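Local coordinates for protein aspartyl-tRNA synthetase 2 (Thermus thermophilus, PDB 1N9W) that attaches aspartate to both tRNA(Asp) and tRNA(Asn), first activating the amino acid with ATP and then transferring it to the acceptor end of the tRNA, at residues B[126-131]-B[408-413]; B[181-186]-B[193-198]; B[228-233]-B[335-340]. All blocks are in the same frame, centred on the assembly; numbering follows the deposited sequence.

Contact 1: residues B[126-131]-B[408-413]; sequences KVQAAL and RYARAF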
loop_
_atom_site.group_PDB
_atom_site.type_symbol
_atom_site.label_atom_id
_atom_site.label_comp_id
_atom_site.label_asym_id
_atom_site.label_seq_id
_atom_site.Cartn_x
_atom_site.Cartn_y
_atom_site.Cartn_z
ATOM N N LYS B 126 5.361 7.542 -11.117
ATOM C CA LYS B 126 4.074 8.197 -10.922
ATOM C C LYS B 126 2.988 7.282 -11.504
ATOM O O LYS B 126 1.915 7.111 -10.922
ATOM C CB LYS B 126 4.074 9.553 -11.634
ATOM C CG LYS B 126 2.798 10.372 -11.502
ATOM C CD LYS B 126 2.512 10.745 -10.061
ATOM C CE LYS B 126 1.337 11.713 -9.956
ATOM N NZ LYS B 126 0.867 11.853 -8.532
ATOM N N VAL B 127 3.289 6.682 -12.649
ATOM C CA VAL B 127 2.349 5.784 -13.296
ATOM C C VAL B 127 2.191 4.523 -12.449
ATOM O O VAL B 127 1.084 4.021 -12.274
ATOM C CB VAL B 127 2.834 5.443 -14.741
ATOM C CG1 VAL B 127 1.968 4.345 -15.351
ATOM C CG2 VAL B 127 2.762 6.700 -15.611
ATOM N N GLN B 128 3.296 4.032 -11.895
ATOM C CA GLN B 128 3.240 2.832 -11.053
ATOM C C GLN B 128 2.349 3.058 -9.824
ATOM O O GLN B 128 1.604 2.167 -9.427
ATOM C CB GLN B 128 4.630 2.442 -10.581
ATOM C CG GLN B 128 4.651 1.136 -9.800
ATOM C CD GLN B 128 6.040 0.773 -9.343
ATOM O OE1 GLN B 128 6.460 1.133 -8.244
ATOM N NE2 GLN B 128 6.775 0.072 -10.198
ATOM N N ALA B 129 2.450 4.244 -9.225
ATOM C CA ALA B 129 1.652 4.557 -8.057
ATOM C C ALA B 129 0.190 4.532 -8.454
ATOM O O ALA B 129 -0.674 4.112 -7.678
ATOM C CB ALA B 129 2.026 5.927 -7.489
ATOM N N ALA B 130 -0.103 4.975 -9.670
ATOM C CA ALA B 130 -1.489 4.968 -10.119
ATOM C C ALA B 130 -1.951 3.520 -10.303
ATOM O O ALA B 130 -3.016 3.151 -9.810
ATOM C CB ALA B 130 -1.624 5.764 -11.422
ATOM N N LEU B 131 -1.146 2.688 -10.968
ATOM C CA LEU B 131 -1.517 1.271 -11.173
ATOM C C LEU B 131 -1.814 0.550 -9.856
ATOM O O LEU B 131 -2.764 -0.225 -9.762
ATOM C CB LEU B 131 -0.391 0.524 -11.896
ATOM C CG LEU B 131 -0.058 0.985 -13.322
ATOM C CD1 LEU B 131 1.277 0.411 -13.744
ATOM C CD2 LEU B 131 -1.170 0.566 -14.282
ATOM N N ARG B 408 14.682 -1.499 -14.421
ATOM C CA ARG B 408 15.229 -0.562 -13.437
ATOM C C ARG B 408 14.623 0.835 -13.563
ATOM O O ARG B 408 14.681 1.629 -12.624
ATOM C CB ARG B 408 16.754 -0.483 -13.573
ATOM C CG ARG B 408 17.437 -1.846 -13.653
ATOM C CD ARG B 408 18.947 -1.758 -13.443
ATOM N NE ARG B 408 19.291 -1.532 -12.039
ATOM C CZ ARG B 408 20.535 -1.465 -11.567
ATOM N NH1 ARG B 408 21.567 -1.606 -12.390
ATOM N NH2 ARG B 408 20.750 -1.260 -10.271
ATOM N N TYR B 409 14.043 1.120 -14.729
ATOM C CA TYR B 409 13.414 2.409 -15.007
ATOM C C TYR B 409 12.065 2.580 -14.311
ATOM O O TYR B 409 11.472 3.657 -14.356
ATOM C CB TYR B 409 13.221 2.595 -16.516
ATOM C CG TYR B 409 14.477 2.991 -17.261
ATOM C CD1 TYR B 409 15.626 2.203 -17.197
ATOM C CD2 TYR B 409 14.523 4.165 -18.015
ATOM C CE1 TYR B 409 16.792 2.574 -17.860
ATOM C CE2 TYR B 409 15.686 4.547 -18.683
ATOM C CZ TYR B 409 16.817 3.747 -18.599
ATOM O OH TYR B 409 17.981 4.116 -19.237
ATOM N N ALA B 410 11.580 1.518 -13.677
ATOM C CA ALA B 410 10.299 1.559 -12.977
ATOM C C ALA B 410 10.531 1.407 -11.483
ATOM O O ALA B 410 9.590 1.251 -10.706
ATOM C CB ALA B 410 9.399 0.443 -13.480
ATOM N N ARG B 411 11.799 1.459 -11.095
ATOM C CA ARG B 411 12.212 1.312 -9.707
ATOM C C ARG B 411 12.879 2.631 -9.287
ATOM O O ARG B 411 13.685 3.186 -10.038
ATOM C CB ARG B 411 13.202 0.144 -9.620
ATOM C CG ARG B 411 13.563 -0.336 -8.227
ATOM C CD ARG B 411 12.432 -1.122 -7.585
ATOM N NE ARG B 411 12.858 -1.764 -6.339
ATOM C CZ ARG B 411 12.054 -2.450 -5.530
ATOM N NH1 ARG B 411 10.768 -2.592 -5.825
ATOM N NH2 ARG B 411 12.538 -2.998 -4.424
ATOM N N ALA B 412 12.532 3.133 -8.101
ATOM C CA ALA B 412 13.100 4.387 -7.609
ATOM C C ALA B 412 14.606 4.277 -7.391
ATOM O O ALA B 412 15.384 5.068 -7.923
ATOM C CB ALA B 412 12.416 4.804 -6.309
ATOM N N PHE B 413 15.013 3.291 -6.602
ATOM C CA PHE B 413 16.427 3.094 -6.322
ATOM C C PHE B 413 16.837 1.637 -6.557
ATOM O O PHE B 413 16.924 0.848 -5.613
ATOM C CB PHE B 413 16.741 3.484 -4.878
ATOM C CG PHE B 413 16.133 4.798 -4.450
ATOM C CD1 PHE B 413 14.872 4.838 -3.854
ATOM C CD2 PHE B 413 16.828 5.992 -4.627
ATOM C CE1 PHE B 413 14.316 6.041 -3.439
ATOM C CE2 PHE B 413 16.280 7.202 -4.217
ATOM C CZ PHE B 413 15.022 7.227 -3.619
HETATM O O HOH W 1 9.144 0.220 -8.117
#

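Contact 2: residues B[181-186]-B[193-198]; sequences LYKQIM and VYEVAP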
loop_
_atom_site.group_PDB
_atom_site.type_symbol
_atom_site.label_atom_id
_atom_site.label_comp_id
_atom_site.label_asym_id
_atom_site.label_seq_id
_atom_site.Cartn_x
_atom_site.Cartn_y
_atom_site.Cartn_z
ATOM N N LEU B 181 2.437 -19.213 2.383
ATOM C CA LEU B 181 1.631 -19.831 3.425
ATOM C C LEU B 181 0.768 -18.803 4.139
ATOM O O LEU B 181 -0.404 -19.050 4.416
ATOM C CB LEU B 181 2.532 -20.523 4.449
ATOM C CG LEU B 181 1.883 -20.978 5.755
ATOM C CD1 LEU B 181 0.842 -22.042 5.468
ATOM C CD2 LEU B 181 2.947 -21.517 6.702
ATOM N N TYR B 182 1.349 -17.649 4.445
ATOM C CA TYR B 182 0.603 -16.618 5.144
ATOM C C TYR B 182 -0.625 -16.178 4.364
ATOM O O TYR B 182 -1.692 -16.003 4.940
ATOM C CB TYR B 182 1.495 -15.412 5.442
ATOM C CG TYR B 182 2.612 -15.711 6.420
ATOM C CD1 TYR B 182 2.379 -16.481 7.565
ATOM C CD2 TYR B 182 3.898 -15.199 6.220
ATOM C CE1 TYR B 182 3.401 -16.732 8.488
ATOM C CE2 TYR B 182 4.925 -15.439 7.137
ATOM C CZ TYR B 182 4.667 -16.204 8.268
ATOM O OH TYR B 182 5.672 -16.429 9.179
ATOM N N LYS B 183 -0.487 -16.017 3.055
ATOM C CA LYS B 183 -1.620 -15.593 2.252
ATOM C C LYS B 183 -2.722 -16.650 2.226
ATOM O O LYS B 183 -3.899 -16.319 2.076
ATOM C CB LYS B 183 -1.158 -15.247 0.833
ATOM C CG LYS B 183 -0.201 -14.061 0.794
ATOM C CD LYS B 183 0.388 -13.828 -0.587
ATOM C CE LYS B 183 1.226 -12.545 -0.631
ATOM N NZ LYS B 183 2.357 -12.514 0.339
ATOM N N GLN B 184 -2.356 -17.918 2.377
ATOM C CA GLN B 184 -3.363 -18.976 2.373
ATOM C C GLN B 184 -4.091 -18.984 3.703
ATOM O O GLN B 184 -5.316 -19.106 3.755
ATOM C CB GLN B 184 -2.709 -20.328 2.117
ATOM C CG GLN B 184 -1.891 -20.327 0.851
ATOM C CD GLN B 184 -1.327 -21.676 0.528
ATOM O OE1 GLN B 184 -2.005 -22.444 -0.193
ATOM N NE2 GLN B 184 -0.214 -21.978 1.010
ATOM N N ILE B 185 -3.329 -18.840 4.777
ATOM C CA ILE B 185 -3.911 -18.804 6.104
ATOM C C ILE B 185 -4.874 -17.633 6.193
ATOM O O ILE B 185 -5.946 -17.749 6.786
ATOM C CB ILE B 185 -2.835 -18.634 7.182
ATOM C CG1 ILE B 185 -1.893 -19.840 7.162
ATOM C CG2 ILE B 185 -3.485 -18.476 8.550
ATOM C CD1 ILE B 185 -0.770 -19.755 8.171
ATOM N N MET B 186 -4.506 -16.501 5.601
ATOM C CA MET B 186 -5.391 -15.343 5.667
ATOM C C MET B 186 -6.644 -15.539 4.810
ATOM O O MET B 186 -7.648 -14.868 5.025
ATOM C CB MET B 186 -4.642 -14.053 5.290
ATOM C CG MET B 186 -3.574 -13.634 6.318
ATOM S SD MET B 186 -4.128 -13.690 8.036
ATOM C CE MET B 186 -5.102 -12.220 8.096
ATOM N N VAL B 193 -7.995 -11.793 0.025
ATOM C CA VAL B 193 -6.966 -10.874 0.494
ATOM C C VAL B 193 -5.937 -10.563 -0.580
ATOM O O VAL B 193 -5.849 -11.250 -1.596
ATOM C CB VAL B 193 -6.185 -11.464 1.705
ATOM C CG1 VAL B 193 -7.142 -11.870 2.807
ATOM C CG2 VAL B 193 -5.339 -12.647 1.259
ATOM N N TYR B 194 -5.167 -9.507 -0.348
ATOM C CA TYR B 194 -4.128 -9.127 -1.280
ATOM C C TYR B 194 -3.038 -8.415 -0.517
ATOM O O TYR B 194 -3.230 -7.991 0.626
ATOM C CB TYR B 194 -4.664 -8.203 -2.377
ATOM C CG TYR B 194 -5.086 -6.837 -1.889
ATOM C CD1 TYR B 194 -6.396 -6.590 -1.489
ATOM C CD2 TYR B 194 -4.172 -5.780 -1.853
ATOM C CE1 TYR B 194 -6.791 -5.322 -1.072
ATOM C CE2 TYR B 194 -4.554 -4.511 -1.438
ATOM C CZ TYR B 194 -5.869 -4.288 -1.052
ATOM O OH TYR B 194 -6.270 -3.027 -0.676
ATOM N N GLU B 195 -1.877 -8.289 -1.140
ATOM C CA GLU B 195 -0.772 -7.618 -0.484
ATOM C C GLU B 195 0.166 -6.990 -1.490
ATOM O O GLU B 195 0.400 -7.522 -2.579
ATOM C CB GLU B 195 -0.017 -8.599 0.422
ATOM C CG GLU B 195 1.289 -8.047 0.998
ATOM C CD GLU B 195 1.905 -8.954 2.056
ATOM O OE1 GLU B 195 1.990 -10.180 1.834
ATOM O OE2 GLU B 195 2.316 -8.432 3.116
ATOM N N VAL B 196 0.680 -5.832 -1.110
ATOM C CA VAL B 196 1.603 -5.069 -1.926
ATOM C C VAL B 196 2.887 -4.985 -1.135
ATOM O O VAL B 196 2.975 -4.229 -0.170
ATOM C CB VAL B 196 1.084 -3.643 -2.146
ATOM C CG1 VAL B 196 2.110 -2.825 -2.905
ATOM C CG2 VAL B 196 -0.245 -3.690 -2.878
ATOM N N ALA B 197 3.886 -5.763 -1.526
ATOM C CA ALA B 197 5.153 -5.741 -0.802
ATOM C C ALA B 197 6.309 -6.243 -1.654
ATOM O O ALA B 197 6.104 -6.933 -2.651
ATOM C CB ALA B 197 5.029 -6.569 0.481
ATOM N N PRO B 198 7.550 -5.895 -1.271
ATOM C CA PRO B 198 8.744 -6.318 -2.017
ATOM C C PRO B 198 8.992 -7.823 -1.913
ATOM O O PRO B 198 8.551 -8.467 -0.963
ATOM C CB PRO B 198 9.869 -5.501 -1.372
ATOM C CG PRO B 198 9.146 -4.292 -0.811
ATOM C CD PRO B 198 7.907 -4.919 -0.225
#

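Contact 3: residues B[228-233]-B[335-340]; sequences EDLMRL and RSFDLL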
loop_
_atom_site.group_PDB
_atom_site.type_symbol
_atom_site.label_atom_id
_atom_site.label_comp_id
_atom_site.label_asym_id
_atom_site.label_seq_id
_atom_site.Cartn_x
_atom_site.Cartn_y
_atom_site.Cartn_z
ATOM N N GLU B 228 -9.879 -20.697 -13.407
ATOM C CA GLU B 228 -10.536 -19.791 -14.337
ATOM C C GLU B 228 -11.093 -18.562 -13.627
ATOM O O GLU B 228 -11.252 -17.504 -14.240
ATOM C CB GLU B 228 -11.667 -20.522 -15.067
ATOM C CG GLU B 228 -12.088 -19.868 -16.370
ATOM C CD GLU B 228 -10.929 -19.735 -17.343
ATOM O OE1 GLU B 228 -10.207 -20.737 -17.548
ATOM O OE2 GLU B 228 -10.736 -18.632 -17.903
ATOM N N ASP B 229 -11.403 -18.704 -12.343
ATOM C CA ASP B 229 -11.918 -17.570 -11.575
ATOM C C ASP B 229 -10.809 -16.537 -11.406
ATOM O O ASP B 229 -11.059 -15.332 -11.457
ATOM C CB ASP B 229 -12.410 -18.008 -10.193
ATOM C CG ASP B 229 -13.746 -18.706 -10.248
ATOM O OD1 ASP B 229 -14.511 -18.466 -11.207
ATOM O OD2 ASP B 229 -14.046 -19.484 -9.321
ATOM N N LEU B 230 -9.587 -17.028 -11.212
ATOM C CA LEU B 230 -8.422 -16.171 -11.031
ATOM C C LEU B 230 -8.119 -15.364 -12.294
ATOM O O LEU B 230 -7.871 -14.154 -12.222
ATOM C CB LEU B 230 -7.206 -17.019 -10.652
ATOM C CG LEU B 230 -7.428 -18.057 -9.555
ATOM C CD1 LEU B 230 -6.130 -18.807 -9.282
ATOM C CD2 LEU B 230 -7.918 -17.369 -8.293
ATOM N N MET B 231 -8.141 -16.034 -13.448
ATOM C CA MET B 231 -7.862 -15.369 -14.723
ATOM C C MET B 231 -8.896 -14.284 -15.031
ATOM O O MET B 231 -8.534 -13.172 -15.422
ATOM C CB MET B 231 -7.785 -16.402 -15.869
ATOM C CG MET B 231 -6.385 -17.025 -16.038
ATOM S SD MET B 231 -6.195 -18.337 -17.312
ATOM C CE MET B 231 -6.388 -19.816 -16.288
ATOM N N ARG B 232 -10.173 -14.597 -14.842
ATOM C CA ARG B 232 -11.219 -13.613 -15.085
ATOM C C ARG B 232 -11.067 -12.435 -14.113
ATOM O O ARG B 232 -11.316 -11.287 -14.479
ATOM C CB ARG B 232 -12.601 -14.258 -14.930
ATOM C CG ARG B 232 -13.062 -15.026 -16.172
ATOM C CD ARG B 232 -13.772 -16.318 -15.800
ATOM N NE ARG B 232 -14.781 -16.108 -14.763
ATOM C CZ ARG B 232 -15.328 -17.088 -14.051
ATOM N NH1 ARG B 232 -14.963 -18.348 -14.268
ATOM N NH2 ARG B 232 -16.231 -16.807 -13.118
ATOM N N LEU B 233 -10.648 -12.722 -12.885
ATOM C CA LEU B 233 -10.453 -11.682 -11.889
ATOM C C LEU B 233 -9.306 -10.760 -12.302
ATOM O O LEU B 233 -9.448 -9.541 -12.306
ATOM C CB LEU B 233 -10.135 -12.288 -10.521
ATOM C CG LEU B 233 -9.607 -11.286 -9.466
ATOM C CD1 LEU B 233 -10.740 -10.394 -9.006
ATOM C CD2 LEU B 233 -9.013 -12.036 -8.280
ATOM N N ARG B 335 -3.602 -26.679 -12.504
ATOM C CA ARG B 335 -4.500 -25.545 -12.678
ATOM C C ARG B 335 -3.747 -24.240 -12.447
ATOM O O ARG B 335 -4.183 -23.380 -11.680
ATOM C CB ARG B 335 -5.670 -25.645 -11.704
ATOM C CG ARG B 335 -6.581 -26.818 -11.971
ATOM C CD ARG B 335 -7.745 -26.819 -11.004
ATOM N NE ARG B 335 -8.666 -27.914 -11.278
ATOM C CZ ARG B 335 -9.781 -28.136 -10.596
ATOM N NH1 ARG B 335 -10.117 -27.335 -9.593
ATOM N NH2 ARG B 335 -10.562 -29.159 -10.917
ATOM N N SER B 336 -2.609 -24.108 -13.118
ATOM C CA SER B 336 -1.773 -22.925 -13.007
ATOM C C SER B 336 -1.785 -22.149 -14.321
ATOM O O SER B 336 -2.220 -22.667 -15.352
ATOM C CB SER B 336 -0.339 -23.333 -12.662
ATOM O OG SER B 336 0.185 -24.204 -13.649
ATOM N N PHE B 337 -1.311 -20.905 -14.273
ATOM C CA PHE B 337 -1.260 -20.050 -15.455
ATOM C C PHE B 337 -0.246 -18.915 -15.287
ATOM O O PHE B 337 0.086 -18.521 -14.170
ATOM C CB PHE B 337 -2.654 -19.468 -15.753
ATOM C CG PHE B 337 -3.177 -18.535 -14.685
ATOM C CD1 PHE B 337 -2.722 -17.221 -14.598
ATOM C CD2 PHE B 337 -4.105 -18.981 -13.749
ATOM C CE1 PHE B 337 -3.181 -16.365 -13.595
ATOM C CE2 PHE B 337 -4.570 -18.133 -12.741
ATOM C CZ PHE B 337 -4.104 -16.826 -12.666
ATOM N N ASP B 338 0.241 -18.406 -16.414
ATOM C CA ASP B 338 1.199 -17.312 -16.443
ATOM C C ASP B 338 0.661 -16.292 -17.416
ATOM O O ASP B 338 0.132 -16.659 -18.461
ATOM C CB ASP B 338 2.560 -17.802 -16.932
ATOM C CG ASP B 338 3.461 -18.238 -15.806
ATOM O OD1 ASP B 338 2.944 -18.527 -14.709
ATOM O OD2 ASP B 338 4.693 -18.295 -16.019
ATOM N N LEU B 339 0.780 -15.012 -17.076
ATOM C CA LEU B 339 0.295 -13.972 -17.976
ATOM C C LEU B 339 1.479 -13.337 -18.690
ATOM O O LEU B 339 2.444 -12.913 -18.055
ATOM C CB LEU B 339 -0.480 -12.901 -17.207
ATOM C CG LEU B 339 -0.879 -11.666 -18.021
ATOM C CD1 LEU B 339 -1.741 -12.081 -19.209
ATOM C CD2 LEU B 339 -1.624 -10.684 -17.133
ATOM N N LEU B 340 1.411 -13.295 -20.013
ATOM C CA LEU B 340 2.469 -12.686 -20.798
ATOM C C LEU B 340 1.987 -11.351 -21.310
ATOM O O LEU B 340 0.948 -11.265 -21.964
ATOM C CB LEU B 340 2.846 -13.570 -21.987
ATOM C CG LEU B 340 3.509 -14.901 -21.655
ATOM C CD1 LEU B 340 3.862 -15.612 -22.956
ATOM C CD2 LEU B 340 4.757 -14.659 -20.819
#

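Contact 1: residues B[126-131]-B[408-413]
Gln128 and Ala410 mark the point where helix 126-131 comes nearest to the C-terminal segment 408-413, with their CA atoms 7.4 Å apart. The first segment is a full helical stretch from the middle of helix 119-141. The second begins on the last residues of a 3-10 turn, which ends at Ala410, and then runs on as loop. At that spacing the two backbones do not touch, and the gap is crossed by one long side chain.

That side chain is Gln128. Its CG lies anti to the backbone N (chi1 -175°) and the chain continues extended, which carries the amide straight out from the helix to the carbonyl of Ala410. There the amide nitrogen NE2 sits 3.1 Å from Ala410 O, with the methyl CB of Ala410 a looser neighbour, 4.2 Å from NE2. The clear link goes through a water. One ordered molecule donates to Gln128 OE1 at 2.8 Å and to Ala410 O, also at 2.8 Å, so both of its protons are spent on joining the glutamine oxygen to a main-chain oxygen. Two acceptors that could not bond each other directly are reconciled in this way, which probably limits the rotation of the amide.

Both touching residues are buried. Gln128 and Ala410 also rest on Thr398 of helix 394-402, Gln128 meets Phe148 of the second subunit, and the neighbouring Arg411 forms a salt bridge with Glu395, a predicted ATP-site residue. The setting is that of a class II synthetase: the long motif 1 helix at the dimer interface, packed beside the helix that carries the Glu-Arg pair of motif 3 near its start.

Contact 2: residues B[181-186]-B[193-198]
Lys183 and Glu195 form the polar link between helix 181-186 and strand 193-198, a salt bridge in which Lys183 NZ donates to Glu195 OE1 at 2.8 Å. The ammonium meets that oxygen nearly head-on, in line with its C-O bond, and the two side chains cross at about a right angle. Lys183 is extended through most of its length and bends only at the last carbon bond (chi4 58°), which turns NZ onto the carboxylate. CE follows it, 3.5 Å from Glu195 OE1.

The carboxylate oxygen has a second grip, since Thr149 OG1 also hydrogen-bonds to Glu195 OE1; Glu195 OE2 is hydrogen-bonded to another part of the protein. For Lys183 NZ, Asp218 on the adjacent strand offers only a long, weak ion pair. A methionine in place of Lys183 would probably leave the buried Glu195 OE1 without its ammonium mate, though still bonded to Thr149 OG1.

One turn on along the helix, Met186 and Val193 provide the apolar part, with Val193 CG1 packed 4.1 Å from Met186 CB. The same methyl also lies against Met186 O, while Val193 CG2 faces Lys183 O at 4.0 Å. Lys183 also belongs to the region predicted to recognise aspartate, so the bridge probably borders the aspartate pocket.

Segments 181-186 and 193-198 run roughly antiparallel, their axes at 147° and 8.9 Å apart at the closest, the helix turning back into the strand. The strand pairs with 215-222 in the catalytic sheet and carries Tyr194 and Val196 against helix 119-141, while Tyr182 of the helix stacks on Phe413 of the second subunit.

Contact 3: residues B[228-233]-B[335-340]
The Phe337 ring takes Met231 over one face and Leu230 at its edge. Met231 CG stands 3.7 Å from the ring centroid and only 7° off the normal, a CH-pi contact placed almost exactly over the middle. The sulfur makes a more oblique Met-aromatic contact, with Met231 SD 4.5 Å from the centroid of the Phe337 ring. Beyond it the chain bends, and the terminal methyl comes back to the root of the ring, Met231 CE lying 3.5 Å from Phe337 CD2. The methionine thus runs past the phenylalanine in the opposite direction, touching it with three successive atoms. Near the ring plane, Leu230 CB meets Phe337 CE2 at 3.5 Å, and Leu230 CD1 adds a looser touch on Phe337 CE2.

The CB of Phe337 already points toward the helix, and a chi1 of 65°, with CG staggered over the main chain between N and C, lays the ring against Met231. In the next shell, Phe313 of the neighbouring strand meets the Phe337 ring with planes at about a right angle and also touches Met231. The Phe337 backbone is held in the sheet by pairing with Gly349. One residue on, Asp338 bonds through OD1 to Arg322 and to Ser348, a predicted aspartate-binding residue.

Helix 227-248 is therefore seated on strand 336-341 by buried carbon and sulfur surface. With no polar pairing between the segments, the fit depends on shape and dispersion.

All three contacts lie in the class II catalytic domain, and along the chain contacts 2 and 3 are both nested within the long loop closed by contact 1. Contacts 2 and 3 meet the same, largely antiparallel, sheet with a helix each, their centres about 17 Å apart and their nearest atoms about 7 Å. The predicted aspartate-binding residue Arg352 relates them: its side chain is about 7 Å from that of Lys183 and about 6 Å from that of Leu230. Contact 1 lies nearer the predicted ATP site, the side chain of Gln128 about 4 Å from that of Glu395. Contacts 1 and 2 both reach the second subunit; contact 3 stays within one chain.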